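Local coordinates for uncharacterized conserved protein of COG5135 (Nostoc punctiforme, PDB 2I51) that binds flavin mononucleotide and is related to pyridoxamine 5'-phosphate oxidase, so it is probably a flavin-dependent oxidoreductase, though its substrate is unknown, at residues A12-R17 / T84-R89; T95-D100 / F155-L160; A109-W114 / I149-N154. One frame throughout, in Å; residues are numbered along the deposited sequence.

Contact 1: residues A12-R17 / T84-R89; sequences AHALHR and TREQFR. With FMN (flavin mononucleotide), chain P.
The last turns of helix 8-17 lie against the start of strand 86-97, and His13 is the first residue of 12-17 to matter. Its ring takes no direct part across the interface but lies against the guanidinium of Arg17, with Arg17 NE 3.3 Å above the ring plane of His13, over its centre. The carbonyl of His13 is used twice: His13 O accepts from the backbone N of Arg17 and, from above the carbonyl plane, from its NE. Ala14 points toward the strand and places CB 3.9 Å from Phe88 CE1, while the same methyl lies beside the carboxylate of Glu86. Arg17 closes the series. Bent at chi3 (-63°), its chain brings the guanidinium between His13 and Thr84, whose methyl CG2 sits 3.5 Å above the guanidinium plane of Arg17 on the face opposite His13. Arg17 NH2 then forms a salt bridge of 3.0 Å with Glu86 OE2, the guanidinium and carboxylate planes standing 84° apart. A water in the guanidinium plane links NH2 to Glu86 OE1. Thr84 OG1 donates to the anti lone pair of Glu86 OE2, 2.6 Å away, and His167 binds OE1, so the buried carboxylate is gripped at both oxygens. An alanine in place of Arg17 would remove the salt bridge and the flat group under the Thr84 methyl, and would probably loosen the hold of the helix end on Glu86. At Arg85 and Glu86 the strand opens with a G1 beta bulge opposite Phe81. Just beyond, Gln87 NE2 donates to FMN O2' and Arg89 NH1 to FMN O3P, which makes this strand one wall of the FMN pocket at the dimer interface, as in the pyridoxamine 5'-phosphate oxidase family.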
loop_
_atom_site.group_PDB
_atom_site.type_symbol
_atom_site.label_atom_id
_atom_site.label_comp_id
_atom_site.label_asym_id
_atom_site.label_seq_id
_atom_site.Cartn_x
_atom_site.Cartn_y
_atom_site.Cartn_z
ATOM N N ALA A 12 -8.797 -8.916 -15.245
ATOM C CA ALA A 12 -8.979 -10.343 -15.426
ATOM C C ALA A 12 -7.717 -10.992 -15.956
ATOM O O ALA A 12 -7.345 -12.087 -15.555
ATOM C CB ALA A 12 -10.151 -10.603 -16.381
ATOM N N HIS A 13 -7.061 -10.319 -16.887
ATOM C CA HIS A 13 -5.809 -10.860 -17.498
ATOM C C HIS A 13 -4.692 -10.866 -16.474
ATOM O O HIS A 13 -3.857 -11.782 -16.496
ATOM C CB HIS A 13 -5.466 -10.038 -18.739
ATOM C CG HIS A 13 -4.380 -10.633 -19.578
ATOM N ND1 HIS A 13 -3.435 -9.894 -20.274
ATOM C CD2 HIS A 13 -4.231 -11.910 -19.987
ATOM C CE1 HIS A 13 -2.700 -10.728 -21.010
ATOM N NE2 HIS A 13 -3.165 -11.951 -20.837
ATOM N N ALA A 14 -4.616 -9.879 -15.597
ATOM C CA ALA A 14 -3.602 -9.876 -14.544
ATOM C C ALA A 14 -3.860 -10.996 -13.545
ATOM O O ALA A 14 -2.950 -11.773 -13.207
ATOM C CB ALA A 14 -3.571 -8.500 -13.847
ATOM N N LEU A 15 -5.116 -11.136 -13.120
ATOM C CA LEU A 15 -5.438 -12.195 -12.155
ATOM C C LEU A 15 -5.111 -13.563 -12.747
ATOM O O LEU A 15 -4.491 -14.414 -12.098
ATOM C CB LEU A 15 -6.927 -12.142 -11.784
ATOM C CG LEU A 15 -7.292 -11.007 -10.838
ATOM C CD1 LEU A 15 -8.798 -10.765 -10.879
ATOM C CD2 LEU A 15 -6.794 -11.307 -9.408
ATOM N N HIS A 16 -5.492 -13.810 -13.990
ATOM C CA HIS A 16 -5.238 -15.086 -14.595
ATOM C C HIS A 16 -3.746 -15.407 -14.698
ATOM O O HIS A 16 -3.308 -16.526 -14.406
ATOM C CB HIS A 16 -5.953 -15.178 -15.939
ATOM C CG HIS A 16 -5.789 -16.486 -16.608
ATOM N ND1 HIS A 16 -6.284 -17.652 -16.061
ATOM C CD2 HIS A 16 -5.179 -16.819 -17.767
ATOM C CE1 HIS A 16 -5.965 -18.661 -16.872
ATOM N NE2 HIS A 16 -5.288 -18.183 -17.909
ATOM N N ARG A 17 -2.955 -14.440 -15.142
ATOM C CA ARG A 17 -1.538 -14.672 -15.371
ATOM C C ARG A 17 -0.749 -14.697 -14.086
ATOM O O ARG A 17 0.419 -15.092 -14.101
ATOM C CB ARG A 17 -0.970 -13.629 -16.312
ATOM C CG ARG A 17 -1.416 -13.767 -17.725
ATOM C CD ARG A 17 -0.740 -12.774 -18.609
ATOM N NE ARG A 17 -1.125 -11.444 -18.178
ATOM C CZ ARG A 17 -0.619 -10.306 -18.615
ATOM N NH1 ARG A 17 0.281 -10.283 -19.569
ATOM N NH2 ARG A 17 -1.081 -9.169 -18.094
ATOM N N THR A 84 3.583 -10.572 -13.711
ATOM C CA THR A 84 3.459 -9.766 -14.901
ATOM C C THR A 84 4.001 -8.351 -14.761
ATOM O O THR A 84 4.023 -7.625 -15.747
ATOM C CB THR A 84 1.993 -9.704 -15.337
ATOM O OG1 THR A 84 1.195 -9.286 -14.240
ATOM C CG2 THR A 84 1.507 -11.116 -15.814
ATOM N N ARG A 85 4.480 -7.987 -13.567
ATOM C CA ARG A 85 5.136 -6.674 -13.352
ATOM C C ARG A 85 4.204 -5.517 -13.763
ATOM O O ARG A 85 4.577 -4.609 -14.505
ATOM C CB ARG A 85 6.488 -6.609 -14.062
ATOM C CG ARG A 85 7.452 -7.695 -13.619
ATOM C CD ARG A 85 8.847 -7.535 -14.298
ATOM N NE ARG A 85 9.510 -6.294 -13.911
ATOM C CZ ARG A 85 10.079 -5.400 -14.723
ATOM N NH1 ARG A 85 10.163 -5.546 -16.063
ATOM N NH2 ARG A 85 10.604 -4.324 -14.173
ATOM N N GLU A 86 2.965 -5.565 -13.253
ATOM C CA GLU A 86 1.990 -4.509 -13.503
ATOM C C GLU A 86 1.337 -4.029 -12.229
ATOM O O GLU A 86 1.223 -4.805 -11.271
ATOM C CB GLU A 86 0.961 -4.960 -14.528
ATOM C CG GLU A 86 0.101 -6.043 -14.096
ATOM C CD GLU A 86 -0.722 -6.636 -15.265
ATOM O OE1 GLU A 86 -1.443 -5.882 -15.951
ATOM O OE2 GLU A 86 -0.680 -7.872 -15.430
ATOM N N GLN A 87 0.931 -2.768 -12.201
ATOM C CA GLN A 87 0.348 -2.170 -11.054
ATOM C C GLN A 87 -0.975 -1.527 -11.440
ATOM O O GLN A 87 -1.062 -0.907 -12.502
ATOM C CB GLN A 87 1.279 -1.092 -10.521
ATOM C CG GLN A 87 0.736 -0.193 -9.405
ATOM C CD GLN A 87 1.751 0.810 -8.944
ATOM O OE1 GLN A 87 2.370 0.607 -7.893
ATOM N NE2 GLN A 87 1.932 1.865 -9.696
ATOM N N PHE A 88 -1.997 -1.709 -10.602
ATOM C CA PHE A 88 -3.241 -0.966 -10.699
ATOM C C PHE A 88 -3.406 -0.113 -9.447
ATOM O O PHE A 88 -3.345 -0.613 -8.315
ATOM C CB PHE A 88 -4.453 -1.869 -10.840
ATOM C CG PHE A 88 -4.471 -2.714 -12.051
ATOM C CD1 PHE A 88 -3.689 -3.841 -12.160
ATOM C CD2 PHE A 88 -5.300 -2.354 -13.123
ATOM C CE1 PHE A 88 -3.732 -4.656 -13.319
ATOM C CE2 PHE A 88 -5.353 -3.175 -14.268
ATOM C CZ PHE A 88 -4.580 -4.333 -14.342
ATOM N N ARG A 89 -3.633 1.158 -9.650
ATOM C CA ARG A 89 -4.014 2.067 -8.572
ATOM C C ARG A 89 -5.461 2.416 -8.815
ATOM O O ARG A 89 -5.814 2.736 -9.949
ATOM C CB ARG A 89 -3.143 3.325 -8.566
ATOM C CG ARG A 89 -1.724 3.028 -8.220
ATOM C CD ARG A 89 -0.815 4.227 -8.507
ATOM N NE ARG A 89 -1.204 5.379 -7.679
ATOM C CZ ARG A 89 -0.612 6.574 -7.705
ATOM N NH1 ARG A 89 0.286 6.779 -8.599
ATOM N NH2 ARG A 89 -1.006 7.551 -6.876
HETATM N N1 FMN P . 8.070 5.290 -8.748
HETATM C C2 FMN P . 9.049 6.026 -8.100
HETATM O O2 FMN P . 8.976 7.259 -8.036
HETATM N N3 FMN P . 10.080 5.390 -7.476
HETATM C C4 FMN P . 10.282 4.031 -7.491
HETATM O O4 FMN P . 11.158 3.482 -6.813
HETATM C C4A FMN P . 9.314 3.276 -8.147
HETATM N N5 FMN P . 9.457 1.890 -8.205
HETATM C C5A FMN P . 8.381 1.155 -8.705
HETATM C C6 FMN P . 8.426 -0.230 -8.656
HETATM C C7 FMN P . 7.384 -1.015 -9.169
HETATM C C7M FMN P . 7.407 -2.521 -8.974
HETATM C C8 FMN P . 6.286 -0.391 -9.740
HETATM C C8M FMN P . 5.031 -1.203 -10.090
HETATM C C9 FMN P . 6.250 0.983 -9.824
HETATM C C9A FMN P . 7.290 1.788 -9.313
HETATM N N10 FMN P . 7.259 3.188 -9.414
HETATM C C10 FMN P . 8.229 3.943 -8.753
HETATM C "C1'" FMN P . 6.183 3.929 -10.137
HETATM C "C2'" FMN P . 5.146 4.381 -9.131
HETATM O "O2'" FMN P . 4.375 3.259 -8.615
HETATM C "C3'" FMN P . 4.215 5.455 -9.725
HETATM O "O3'" FMN P . 3.623 4.970 -10.944
HETATM C "C4'" FMN P . 5.040 6.687 -10.054
HETATM O "O4'" FMN P . 6.018 7.008 -9.066
HETATM C "C5'" FMN P . 4.072 7.846 -10.133
HETATM O "O5'" FMN P . 3.445 8.054 -8.893
HETATM P P FMN P . 2.770 9.425 -8.464
HETATM O O1P FMN P . 3.868 10.413 -8.164
HETATM O O2P FMN P . 1.999 9.826 -9.720
HETATM O O3P FMN P . 1.897 9.146 -7.299
HETATM O O HOH W 1 -0.076 -6.505 -18.619
#

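Contact 2: residues T95-D100 / F155-L160. With EDO (1,2-ethanediol), chain L; EDO (1,2-ethanediol), chain M.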
loop_
_atom_site.group_PDB
_atom_site.type_symbol
_atom_site.label_atom_id
_atom_site.label_comp_id
_atom_site.label_asym_id
_atom_site.label_seq_id
_atom_site.Cartn_x
_atom_site.Cartn_y
_atom_site.Cartn_z
ATOM N N THR A 95 -17.826 1.738 0.695
ATOM C CA THR A 95 -19.057 1.476 1.437
ATOM C C THR A 95 -18.755 0.393 2.483
ATOM O O THR A 95 -18.266 -0.663 2.122
ATOM C CB THR A 95 -20.164 0.971 0.502
ATOM O OG1 THR A 95 -20.389 1.881 -0.588
ATOM C CG2 THR A 95 -21.500 0.812 1.247
ATOM N N LEU A 96 -19.033 0.653 3.741
ATOM C CA LEU A 96 -18.786 -0.279 4.816
ATOM C C LEU A 96 -20.146 -0.776 5.293
ATOM O O LEU A 96 -20.975 0.009 5.760
ATOM C CB LEU A 96 -18.049 0.423 5.958
ATOM C CG LEU A 96 -17.494 -0.434 7.092
ATOM C CD1 LEU A 96 -16.394 -1.416 6.666
ATOM C CD2 LEU A 96 -16.971 0.474 8.219
ATOM N N ILE A 97 -20.382 -2.055 5.069
ATOM C CA ILE A 97 -21.651 -2.696 5.415
ATOM C C ILE A 97 -21.397 -3.581 6.634
ATOM O O ILE A 97 -20.753 -4.639 6.551
ATOM C CB ILE A 97 -22.221 -3.519 4.226
ATOM C CG1 ILE A 97 -22.286 -2.686 2.954
ATOM C CG2 ILE A 97 -23.644 -4.056 4.513
ATOM C CD1 ILE A 97 -21.141 -2.871 2.090
ATOM N N SER A 98 -21.926 -3.144 7.767
ATOM C CA SER A 98 -21.747 -3.806 9.064
ATOM C C SER A 98 -23.100 -4.350 9.493
ATOM O O SER A 98 -23.982 -4.524 8.661
ATOM C CB SER A 98 -21.212 -2.815 10.089
ATOM O OG SER A 98 -22.163 -1.797 10.324
ATOM N N SER A 99 -23.306 -4.555 10.784
ATOM C CA SER A 99 -24.624 -4.934 11.260
ATOM C C SER A 99 -25.487 -3.717 11.579
ATOM O O SER A 99 -26.653 -3.878 11.970
ATOM C CB SER A 99 -24.511 -5.814 12.510
ATOM O OG SER A 99 -23.757 -5.135 13.499
ATOM N N ASP A 100 -24.955 -2.509 11.447
ATOM C CA ASP A 100 -25.813 -1.332 11.647
ATOM C C ASP A 100 -26.797 -1.147 10.475
ATOM O O ASP A 100 -26.749 -1.901 9.504
ATOM C CB ASP A 100 -24.994 -0.097 11.962
ATOM C CG ASP A 100 -24.386 0.537 10.772
ATOM O OD1 ASP A 100 -24.766 0.244 9.609
ATOM O OD2 ASP A 100 -23.490 1.381 11.018
ATOM N N PHE A 155 -18.523 -8.370 11.835
ATOM C CA PHE A 155 -18.184 -8.624 10.436
ATOM C C PHE A 155 -18.695 -7.545 9.516
ATOM O O PHE A 155 -19.903 -7.271 9.502
ATOM C CB PHE A 155 -18.839 -9.933 9.993
ATOM C CG PHE A 155 -18.599 -10.243 8.533
ATOM C CD1 PHE A 155 -17.332 -10.649 8.084
ATOM C CD2 PHE A 155 -19.635 -10.192 7.601
ATOM C CE1 PHE A 155 -17.112 -10.927 6.749
ATOM C CE2 PHE A 155 -19.393 -10.432 6.264
ATOM C CZ PHE A 155 -18.154 -10.830 5.842
ATOM N N CYS A 156 -17.786 -6.970 8.695
ATOM C CA CYS A 156 -18.149 -6.028 7.674
ATOM C C CYS A 156 -17.741 -6.503 6.309
ATOM O O CYS A 156 -16.667 -7.090 6.115
ATOM C CB CYS A 156 -17.364 -4.761 7.848
ATOM S SG CYS A 156 -17.646 -3.947 9.357
ATOM N N LEU A 157 -18.612 -6.223 5.351
ATOM C CA LEU A 157 -18.291 -6.256 3.914
ATOM C C LEU A 157 -17.885 -4.810 3.548
ATOM O O LEU A 157 -18.544 -3.844 3.855
ATOM C CB LEU A 157 -19.501 -6.674 3.071
ATOM C CG LEU A 157 -19.336 -6.539 1.544
ATOM C CD1 LEU A 157 -18.211 -7.397 0.977
ATOM C CD2 LEU A 157 -20.683 -6.910 0.862
ATOM N N LEU A 158 -16.742 -4.693 2.925
ATOM C CA LEU A 158 -16.208 -3.396 2.461
ATOM C C LEU A 158 -16.188 -3.422 0.941
ATOM O O LEU A 158 -15.601 -4.349 0.338
ATOM C CB LEU A 158 -14.844 -3.183 3.082
ATOM C CG LEU A 158 -14.088 -1.947 2.694
ATOM C CD1 LEU A 158 -14.894 -0.698 3.091
ATOM C CD2 LEU A 158 -12.694 -1.991 3.405
ATOM N N LEU A 159 -16.851 -2.459 0.314
ATOM C CA LEU A 159 -16.850 -2.310 -1.153
ATOM C C LEU A 159 -16.069 -1.078 -1.548
ATOM O O LEU A 159 -16.257 -0.022 -0.927
ATOM C CB LEU A 159 -18.254 -2.155 -1.644
ATOM C CG LEU A 159 -19.184 -3.312 -1.340
ATOM C CD1 LEU A 159 -20.642 -2.906 -1.781
ATOM C CD2 LEU A 159 -18.770 -4.659 -1.958
ATOM N N LEU A 160 -15.287 -1.181 -2.614
ATOM C CA LEU A 160 -14.680 -0.048 -3.286
ATOM C C LEU A 160 -15.268 0.095 -4.680
ATOM O O LEU A 160 -15.286 -0.866 -5.462
ATOM C CB LEU A 160 -13.166 -0.242 -3.376
ATOM C CG LEU A 160 -12.482 0.873 -4.185
ATOM C CD1 LEU A 160 -12.476 2.122 -3.413
ATOM C CD2 LEU A 160 -11.023 0.399 -4.495
HETATM C C1 EDO L . -19.010 4.234 4.271
HETATM O O1 EDO L . -19.533 5.406 3.635
HETATM C C2 EDO L . -20.183 3.323 4.576
HETATM O O2 EDO L . -20.847 2.848 3.438
HETATM C C1 EDO M . -28.491 -5.469 9.894
HETATM O O1 EDO M . -28.919 -4.105 10.038
HETATM C C2 EDO M . -29.684 -6.396 10.054
HETATM O O2 EDO M . -30.588 -6.291 8.942
#
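Phe155 supplies the one aromatic ring here, and its partners lie outside 95-100: it forms edge-to-face stacks with Trp114 and Phe125 and also packs against Ile58 and the selenomethionine Met113. From this residue the strand runs antiparallel to the end of strand 86-97, the two being neighbours in the antiparallel sheet of the FMN-binding split-barrel fold. Their short axes approach to 4.7 Å. The flat peptide groups carry the pairing through four backbone bonds. Thr95 and Leu159 form a hydrogen-bonded pair, Leu159 N reaching Thr95 O at 2.9 Å in the carbonyl plane. Ile97 and Leu157 form the next such pair, in which Ile97 N approaches Leu157 O nearly along the C=O axis at 2.8 Å. Leu96 and Leu158 lie between them as a non-hydrogen-bonded pair, and Leu158 CA makes a CA-H...O contact with Thr95 O. On the face of the sheet that bears these two leucines, Leu96 CD1 touches Leu158 CD1 at 3.9 Å and Cys156 CB at 3.7 Å. Helix 64-71 packs on the same two leucines through Ala66, Ile69 and Gln70. Along its other edge, strand 155-160 exchanges backbone bonds with strand 55-60. At the far end the pairing gives way to a loop. There Ser98 CB rests against Cys156 SG, and Ser98 OG accepts from Asp100 N, forming an ST turn. The remaining face carries Thr95, Ile97, Leu157 and Leu159. Ile97 is the side chain that spans it, and its second torsion is turned off a staggered position (96°). That twist sets CD1 against Leu159 CD1, and only 3.3 Å separate Ile97 CD1 from Leu157 O.

Contact 3: residues A109-W114 / I149-N154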
loop_
_atom_site.group_PDB
_atom_site.type_symbol
_atom_site.label_atom_id
_atom_site.label_comp_id
_atom_site.label_asym_id
_atom_site.label_seq_id
_atom_site.Cartn_x
_atom_site.Cartn_y
_atom_site.Cartn_z
ATOM N N ALA A 109 -25.699 -8.907 0.215
ATOM C CA ALA A 109 -24.325 -9.018 -0.206
ATOM C C ALA A 109 -23.420 -9.350 0.948
ATOM O O ALA A 109 -22.502 -10.120 0.827
ATOM C CB ALA A 109 -23.856 -7.726 -0.887
ATOM N N ARG A 110 -23.642 -8.715 2.084
ATOM C CA ARG A 110 -22.847 -9.004 3.284
ATOM C C ARG A 110 -23.001 -10.448 3.763
ATOM O O ARG A 110 -22.015 -11.116 4.113
ATOM C CB ARG A 110 -23.218 -8.000 4.385
ATOM C CG ARG A 110 -22.551 -8.215 5.765
ATOM C CD ARG A 110 -22.913 -7.131 6.739
ATOM N NE ARG A 110 -22.443 -7.436 8.084
ATOM C CZ ARG A 110 -23.193 -7.908 9.077
ATOM N NH1 ARG A 110 -24.504 -8.122 8.923
ATOM N NH2 ARG A 110 -22.606 -8.202 10.233
ATOM N N ILE A 111 -24.236 -10.899 3.773
ATOM C CA ILE A 111 -24.568 -12.273 4.203
ATOM C C ILE A 111 -23.934 -13.292 3.247
ATOM O O ILE A 111 -23.342 -14.287 3.660
ATOM C CB ILE A 111 -26.097 -12.471 4.278
ATOM C CG1 ILE A 111 -26.656 -11.577 5.381
ATOM C CG2 ILE A 111 -26.418 -13.955 4.566
ATOM C CD1 ILE A 111 -28.165 -11.198 5.256
ATOM N N ALA A 112 -24.032 -13.059 1.925
ATOM C CA ALA A 112 -23.415 -13.917 0.949
ATOM C C ALA A 112 -21.918 -13.994 1.158
ATOM O O ALA A 112 -21.335 -15.066 1.076
ATOM C CB ALA A 112 -23.741 -13.418 -0.495
HETATM N N MSE A 113 -21.274 -12.843 1.365
HETATM C CA MSE A 113 -19.835 -12.860 1.583
HETATM C C MSE A 113 -19.465 -13.720 2.792
HETATM O O MSE A 113 -18.534 -14.536 2.756
HETATM C CB MSE A 113 -19.323 -11.451 1.730
HETATM C CG MSE A 113 -17.846 -11.260 2.036
HETATM SE SE MSE A 113 -16.720 -11.324 0.448
HETATM C CE MSE A 113 -16.429 -13.114 0.525
ATOM N N TRP A 114 -20.155 -13.489 3.904
ATOM C CA TRP A 114 -19.934 -14.277 5.122
ATOM C C TRP A 114 -19.996 -15.762 4.836
ATOM O O TRP A 114 -19.165 -16.551 5.289
ATOM C CB TRP A 114 -21.027 -13.914 6.166
ATOM C CG TRP A 114 -20.921 -14.692 7.428
ATOM C CD1 TRP A 114 -21.752 -15.711 7.828
ATOM C CD2 TRP A 114 -19.976 -14.513 8.474
ATOM N NE1 TRP A 114 -21.391 -16.147 9.070
ATOM C CE2 TRP A 114 -20.298 -15.438 9.496
ATOM C CE3 TRP A 114 -18.882 -13.679 8.650
ATOM C CZ2 TRP A 114 -19.589 -15.519 10.662
ATOM C CZ3 TRP A 114 -18.175 -13.769 9.844
ATOM C CH2 TRP A 114 -18.532 -14.693 10.816
ATOM N N ILE A 149 -23.916 -19.358 8.637
ATOM C CA ILE A 149 -25.019 -18.816 7.841
ATOM C C ILE A 149 -25.231 -17.316 8.130
ATOM O O ILE A 149 -25.567 -16.513 7.249
ATOM C CB ILE A 149 -26.334 -19.594 8.122
ATOM C CG1 ILE A 149 -26.133 -21.071 7.826
ATOM C CG2 ILE A 149 -27.540 -19.022 7.377
ATOM C CD1 ILE A 149 -25.691 -21.360 6.450
ATOM N N GLU A 150 -25.087 -16.927 9.406
ATOM C CA GLU A 150 -25.507 -15.621 9.904
ATOM C C GLU A 150 -24.316 -14.835 10.398
ATOM O O GLU A 150 -23.665 -15.258 11.345
ATOM C CB GLU A 150 -26.496 -15.841 11.057
ATOM C CG GLU A 150 -27.673 -16.725 10.651
ATOM C CD GLU A 150 -28.937 -16.593 11.440
ATOM O OE1 GLU A 150 -29.053 -15.741 12.351
ATOM O OE2 GLU A 150 -29.909 -17.333 11.147
ATOM N N PRO A 151 -23.979 -13.703 9.792
ATOM C CA PRO A 151 -22.773 -12.972 10.156
ATOM C C PRO A 151 -22.778 -12.436 11.562
ATOM O O PRO A 151 -23.809 -12.023 12.064
ATOM C CB PRO A 151 -22.697 -11.837 9.124
ATOM C CG PRO A 151 -24.047 -11.726 8.552
ATOM C CD PRO A 151 -24.692 -13.082 8.645
ATOM N N VAL A 152 -21.584 -12.392 12.174
ATOM C CA VAL A 152 -21.440 -11.825 13.510
ATOM C C VAL A 152 -21.423 -10.297 13.420
ATOM O O VAL A 152 -21.125 -9.743 12.368
ATOM C CB VAL A 152 -20.166 -12.386 14.191
ATOM C CG1 VAL A 152 -20.266 -13.908 14.382
ATOM C CG2 VAL A 152 -18.932 -11.996 13.405
ATOM N N PRO A 153 -21.762 -9.619 14.515
ATOM C CA PRO A 153 -21.958 -8.179 14.439
ATOM C C PRO A 153 -20.740 -7.387 14.075
ATOM O O PRO A 153 -20.880 -6.326 13.491
ATOM C CB PRO A 153 -22.400 -7.799 15.840
ATOM C CG PRO A 153 -22.895 -9.033 16.452
ATOM C CD PRO A 153 -22.174 -10.162 15.816
ATOM N N ASN A 154 -19.543 -7.916 14.319
ATOM C CA ASN A 154 -18.329 -7.209 13.976
ATOM C C ASN A 154 -17.803 -7.546 12.575
ATOM O O ASN A 154 -16.754 -7.059 12.185
ATOM C CB ASN A 154 -17.240 -7.443 14.997
ATOM C CG ASN A 154 -16.915 -8.905 15.224
ATOM O OD1 ASN A 154 -17.813 -9.707 15.525
ATOM N ND2 ASN A 154 -15.645 -9.254 15.166
HETATM O O HOH W 2 -24.392 -9.181 12.301
#
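Helix 107-116 is packed against the proline-rich loop that leads into strand 155-169, and the joint is a proline lying on a tryptophan. Trp114 points its side chain toward the loop, with CG anti to the backbone N (chi1 178°). Over one face of the indole Pro151 makes a CH-pi contact, its CA 3.5 Å from the centroid of the Trp114 five-membered ring and only 5° off the normal. Pro151 CB follows, 3.8 Å from Trp114 CG. Farther along the indole, the methyls of Val152 meet the six-membered ring, CG2 lying 3.8 Å from Trp114 CH2. Val152 N is also above this face and is buried without a hydrogen-bond partner. The indole NE1 finds its partner in Asp147 O, earlier in the same loop.

The proline ring is held from a second direction by Arg110, one turn back along the helix. Its chain is extended from CG to NE and turns at chi4 (-101°), and Pro151 CG lies over one face of the guanidinium, toward its rim, 3.7 Å from Arg110 NH1. Phe155 O accepts from NE and Gln107 OE1 accepts from NH1, which together probably fix the rotation of the group. A water at its edge accepts from Arg110 NH2 at 2.9 Å and donates to Pro151 O. Ile111 adds CG1 beside Pro151 CD, at 4.1 Å. Pro151 is thus lodged among three helix side chains, a proline-tryptophan CH-pi packing that fastens a long irregular connection to the helix just ahead of the sheet strand.

In the fold
Contacts 1 and 2 draw on the two ends of strand 86-97, their centres 26 Å apart on opposite sides of the chain's centre. Contact 3 lies only 10 Å from contact 2, centre to centre, and the two touch: Arg110 bridges them, and Ser99 OG is 3.1 Å from Pro153 O. Both segments of contact 3 belong to the connection between the strands that contact 2 pairs. The FMN that Gln87 and Arg89 bind lies at contact 1. The other FMN of the dimer is the one nearer contacts 2 and 3: the side chain of Leu158 is about 7 Å from this FMN, and the side chain of Trp114 is about 12 Å from it.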